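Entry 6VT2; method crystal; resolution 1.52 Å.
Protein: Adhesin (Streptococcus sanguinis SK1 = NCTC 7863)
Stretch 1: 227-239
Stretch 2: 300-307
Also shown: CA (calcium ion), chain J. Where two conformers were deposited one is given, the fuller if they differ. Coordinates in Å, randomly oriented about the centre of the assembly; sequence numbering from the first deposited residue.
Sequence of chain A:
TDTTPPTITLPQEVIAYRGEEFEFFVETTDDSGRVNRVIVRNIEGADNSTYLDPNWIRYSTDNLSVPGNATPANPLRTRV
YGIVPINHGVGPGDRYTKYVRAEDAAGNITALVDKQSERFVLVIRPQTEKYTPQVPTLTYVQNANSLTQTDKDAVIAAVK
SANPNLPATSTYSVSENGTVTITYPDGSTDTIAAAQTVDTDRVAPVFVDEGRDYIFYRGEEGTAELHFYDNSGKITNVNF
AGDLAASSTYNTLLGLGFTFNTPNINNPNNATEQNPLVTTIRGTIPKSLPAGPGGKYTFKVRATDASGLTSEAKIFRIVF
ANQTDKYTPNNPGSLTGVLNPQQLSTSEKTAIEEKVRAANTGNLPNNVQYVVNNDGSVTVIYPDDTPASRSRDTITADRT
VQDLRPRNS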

# COMPACT_ATOMS: atom_id res chain seq x y z
N HIS A 227 -17.68 -6.54 -2.40
CA HIS A 227 -16.17 -6.37 -2.47
C HIS A 227 -15.70 -7.32 -3.58
O HIS A 227 -16.22 -8.37 -3.67
N PHE A 228 -14.71 -6.90 -4.33
CA PHE A 228 -14.13 -7.64 -5.45
C PHE A 228 -12.62 -7.57 -5.35
O PHE A 228 -12.07 -6.57 -4.92
N TYR A 229 -11.93 -8.62 -5.80
CA TYR A 229 -10.49 -8.52 -5.95
C TYR A 229 -10.07 -9.34 -7.15
O TYR A 229 -10.84 -10.10 -7.73
N ASP A 230 -8.87 -9.11 -7.59
CA ASP A 230 -8.32 -9.91 -8.69
C ASP A 230 -6.91 -10.31 -8.29
O ASP A 230 -6.28 -9.53 -7.61
N ASN A 231 -6.38 -11.38 -8.85
CA ASN A 231 -4.98 -11.82 -8.60
C ASN A 231 -3.98 -10.76 -9.11
O ASN A 231 -2.95 -10.64 -8.55
N SER A 232 -4.33 -9.94 -10.11
CA SER A 232 -3.47 -8.84 -10.60
C SER A 232 -3.51 -7.64 -9.66
O SER A 232 -2.74 -6.74 -9.85
N GLY A 233 -4.51 -7.58 -8.78
CA GLY A 233 -4.73 -6.44 -7.95
C GLY A 233 -5.49 -5.33 -8.62
O GLY A 233 -5.64 -4.26 -7.99
N LYS A 234 -6.00 -5.56 -9.84
CA LYS A 234 -6.66 -4.51 -10.60
C LYS A 234 -7.93 -5.04 -11.25
O LYS A 234 -7.91 -6.07 -11.93
N ILE A 235 -9.03 -4.35 -11.01
CA ILE A 235 -10.27 -4.55 -11.74
C ILE A 235 -10.58 -3.29 -12.51
O ILE A 235 -10.45 -2.17 -12.00
N THR A 236 -11.00 -3.50 -13.75
CA THR A 236 -11.32 -2.42 -14.66
C THR A 236 -12.81 -2.21 -14.81
O THR A 236 -13.21 -1.12 -15.21
N ASN A 237 -13.65 -3.21 -14.52
CA ASN A 237 -15.07 -3.02 -14.74
C ASN A 237 -15.82 -3.94 -13.81
O ASN A 237 -15.42 -5.09 -13.66
N VAL A 238 -16.94 -3.44 -13.26
CA VAL A 238 -17.94 -4.21 -12.53
C VAL A 238 -19.25 -4.02 -13.25
O VAL A 238 -19.67 -2.88 -13.51
N ASN A 239 -19.87 -5.13 -13.62
CA ASN A 239 -21.01 -5.10 -14.52
C ASN A 239 -22.17 -5.85 -13.89
O ASN A 239 -22.12 -7.07 -13.73
N LYS A 300 -27.06 -10.31 -10.59
CA LYS A 300 -25.92 -11.02 -11.13
C LYS A 300 -24.88 -9.96 -11.43
O LYS A 300 -25.17 -8.97 -12.12
N VAL A 301 -23.68 -10.18 -10.97
CA VAL A 301 -22.59 -9.23 -11.15
C VAL A 301 -21.41 -9.98 -11.76
O VAL A 301 -21.15 -11.14 -11.43
N ARG A 302 -20.72 -9.32 -12.63
CA ARG A 302 -19.46 -9.77 -13.20
C ARG A 302 -18.39 -8.68 -13.03
O ARG A 302 -18.71 -7.49 -12.91
N ALA A 303 -17.13 -9.07 -12.98
CA ALA A 303 -16.04 -8.10 -12.87
C ALA A 303 -14.98 -8.54 -13.87
O ALA A 303 -14.80 -9.73 -14.12
N THR A 304 -14.32 -7.56 -14.46
CA THR A 304 -13.31 -7.79 -15.48
C THR A 304 -12.00 -7.18 -15.04
O THR A 304 -11.97 -6.09 -14.46
N ASP A 305 -10.89 -7.89 -15.26
CA ASP A 305 -9.57 -7.37 -14.93
C ASP A 305 -8.98 -6.69 -16.16
O ASP A 305 -9.59 -6.64 -17.23
N ALA A 306 -7.77 -6.13 -16.01
CA ALA A 306 -7.22 -5.32 -17.08
C ALA A 306 -6.76 -6.17 -18.25
O ALA A 306 -6.58 -5.63 -19.36
N SER A 307 -6.59 -7.48 -18.05
CA SER A 307 -6.25 -8.38 -19.14
C SER A 307 -7.46 -8.80 -19.95
O SER A 307 -7.31 -9.52 -20.93

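Strands 235-239 and 300-305 run antiparallel, their N-to-C directions 172° apart, and five main-chain hydrogen bonds, one of them weak, satisfy the facing amides and carbonyls. T304 N donates to N237 O (2.8 Å, 163°), while T304 O accepts from T236 N (2.9 Å, 157°) and, weakly, from N237 N (3.3 Å, 149°). One step along, N239 N reaches R302 O at 2.7 Å and R302 N reaches N239 O at 2.9 Å, both near linear. N239 O has a second donor in water 4 (2.8 Å from N239 O), which also donates to K300 O (2.8 Å).

This register puts V238 (chi1 t) and A303 on one face of the sheet. V238 CG1 lies 3.6 Å from V301 CG2, the closest apolar side-chain contact here, and V238 CG2 is 4.3 Å from A303 CB. F228, buried and m at chi1, points toward the second stretch: its CZ is 3.8 Å from V301 CG2 and its CD2 4.0 Å from A303 CB, both methyls approaching the ring obliquely. I235 (m, t) adds CG2 at 4.2 Å from A303 CB. No polar side-chain atom takes part in these contacts.

N237, N239, R302 and T304 occupy the other face, where solvent mediates. Water 3 donates to N237 OD1 (2.8 Å) and hydrogen-bonds T304 OG1 (2.7 Å), so the t rotamer of N237 and the m rotamer of T304 are linked through it; their CB atoms are 4.2 Å apart. R302 starts on this face, but its extended chain leads the guanidinium away, and NH1 is satisfied elsewhere in the structure. T236, with chi1 p, sets OG1 3.2 Å from T304 O and 3.0 Å from water 2, which donates to D305 O (2.7 Å). Its CG2 packs 3.7 Å from A306 CB.

At the far end a calcium ion takes up the carboxylate charge. D230 (t) binds it through both OD1 and OD2, each at 2.5 Å; N231 OD1 and D305 OD2 each lie 2.4 Å from the ion, and three further ligands come from elsewhere in the structure. Metal binding accounts for the approach of D305 OD2 to D230 OD2 at 3.4 Å, which is no hydrogen bond. D230 OD2 also accepts from S232 N (3.2 Å) and S232 OG (2.6 Å), within the type I turn D230-G233. S232 OG, placed by a p rotamer, accepts from K234 N (3.1 Å) and from water 1 (2.8 Å); that water accepts from A306 N (2.8 Å), carrying the network across to the second stretch.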

# COMPACT_ATOMS: atom_id res chain seq x y z
CB HIS A 227 -15.55 -6.73 -1.12
CG HIS A 227 -16.01 -5.93 0.05
ND1 HIS A 227 -17.24 -6.04 0.59
CD2 HIS A 227 -15.39 -5.06 0.84
CE1 HIS A 227 -17.37 -5.25 1.62
NE2 HIS A 227 -16.25 -4.63 1.78
CB PHE A 228 -14.54 -7.06 -6.77
CG PHE A 228 -16.03 -6.91 -6.96
CD1 PHE A 228 -16.70 -5.81 -6.48
CD2 PHE A 228 -16.74 -7.86 -7.66
CE1 PHE A 228 -18.07 -5.65 -6.70
CE2 PHE A 228 -18.09 -7.73 -7.82
CZ PHE A 228 -18.77 -6.66 -7.35
CB TYR A 229 -9.74 -8.98 -4.71
CG TYR A 229 -9.81 -10.44 -4.44
CD1 TYR A 229 -8.85 -11.30 -4.96
CD2 TYR A 229 -10.80 -10.97 -3.61
CE1 TYR A 229 -8.90 -12.65 -4.64
CE2 TYR A 229 -10.85 -12.30 -3.32
CZ TYR A 229 -9.91 -13.13 -3.83
OH TYR A 229 -10.01 -14.47 -3.54
CB ASP A 230 -8.35 -9.12 -10.00
CG ASP A 230 -8.00 -9.95 -11.20
OD1 ASP A 230 -8.65 -10.88 -11.42
OD2 ASP A 230 -6.99 -9.62 -11.78
CB ASN A 231 -4.71 -13.19 -9.23
CG ASN A 231 -4.77 -13.17 -10.73
OD1 ASN A 231 -5.49 -12.41 -11.26
ND2 ASN A 231 -3.98 -13.96 -11.41
CB SER A 232 -3.87 -8.39 -11.94
OG SER A 232 -5.14 -7.78 -11.86
CB LYS A 234 -5.72 -3.94 -11.66
CG LYS A 234 -6.35 -3.06 -12.66
CD LYS A 234 -6.97 -1.80 -12.02
CE LYS A 234 -7.47 -0.86 -13.09
NZ LYS A 234 -8.37 0.17 -12.56
CB ILE A 235 -11.40 -4.93 -10.76
CG1 ILE A 235 -11.09 -6.33 -10.21
CG2 ILE A 235 -12.74 -4.78 -11.38
CD1 ILE A 235 -12.05 -6.71 -9.08
CB THR A 236 -10.73 -2.65 -16.05
OG1 THR A 236 -11.27 -3.82 -16.67
CG2 THR A 236 -9.22 -2.77 -15.91
CB ASN A 237 -15.45 -3.34 -16.18
CG ASN A 237 -16.93 -3.26 -16.41
OD1 ASN A 237 -17.64 -4.26 -16.31
ND2 ASN A 237 -17.42 -2.07 -16.68
CB VAL A 238 -18.02 -3.78 -11.06
CG1 VAL A 238 -19.16 -4.48 -10.37
CG2 VAL A 238 -16.70 -4.00 -10.40
CB ASN A 239 -20.65 -5.76 -15.84
CG ASN A 239 -21.76 -5.68 -16.85
OD1 ASN A 239 -22.78 -5.02 -16.63
ND2 ASN A 239 -21.55 -6.32 -18.02
CB LYS A 300 -26.33 -11.81 -12.40
CG LYS A 300 -27.37 -12.91 -12.10
CD LYS A 300 -27.36 -14.02 -13.12
CE LYS A 300 -27.85 -13.56 -14.49
NZ LYS A 300 -27.44 -14.51 -15.58
CB VAL A 301 -22.23 -8.52 -9.83
CG1 VAL A 301 -21.69 -9.50 -8.80
CG2 VAL A 301 -21.31 -7.41 -10.13
CB ARG A 302 -19.60 -10.02 -14.69
CG ARG A 302 -20.57 -11.05 -15.10
CD ARG A 302 -20.75 -11.06 -16.63
NE ARG A 302 -21.72 -12.07 -17.05
CZ ARG A 302 -21.38 -13.32 -17.38
NH1 ARG A 302 -20.10 -13.69 -17.36
NH2 ARG A 302 -22.30 -14.15 -17.75
CB ALA A 303 -15.48 -7.99 -11.47
CB THR A 304 -13.77 -7.16 -16.79
OG1 THR A 304 -14.98 -7.74 -17.22
CG2 THR A 304 -12.72 -7.43 -17.91
CB ASP A 305 -8.69 -8.47 -14.32
CG ASP A 305 -8.34 -9.60 -15.30
OD1 ASP A 305 -8.34 -9.35 -16.52
OD2 ASP A 305 -8.15 -10.70 -14.79
CB ALA A 306 -6.06 -4.50 -16.57
CB SER A 307 -5.56 -9.64 -18.60
OG SER A 307 -4.34 -9.32 -18.01
CA CA J . -6.93 -11.73 -13.05
O HOH W 1 -5.66 -6.52 -14.28
O HOH W 2 -10.05 -4.86 -19.25
O HOH W 3 -17.30 -7.06 -15.97
O HOH W 4 -24.13 -8.81 -14.68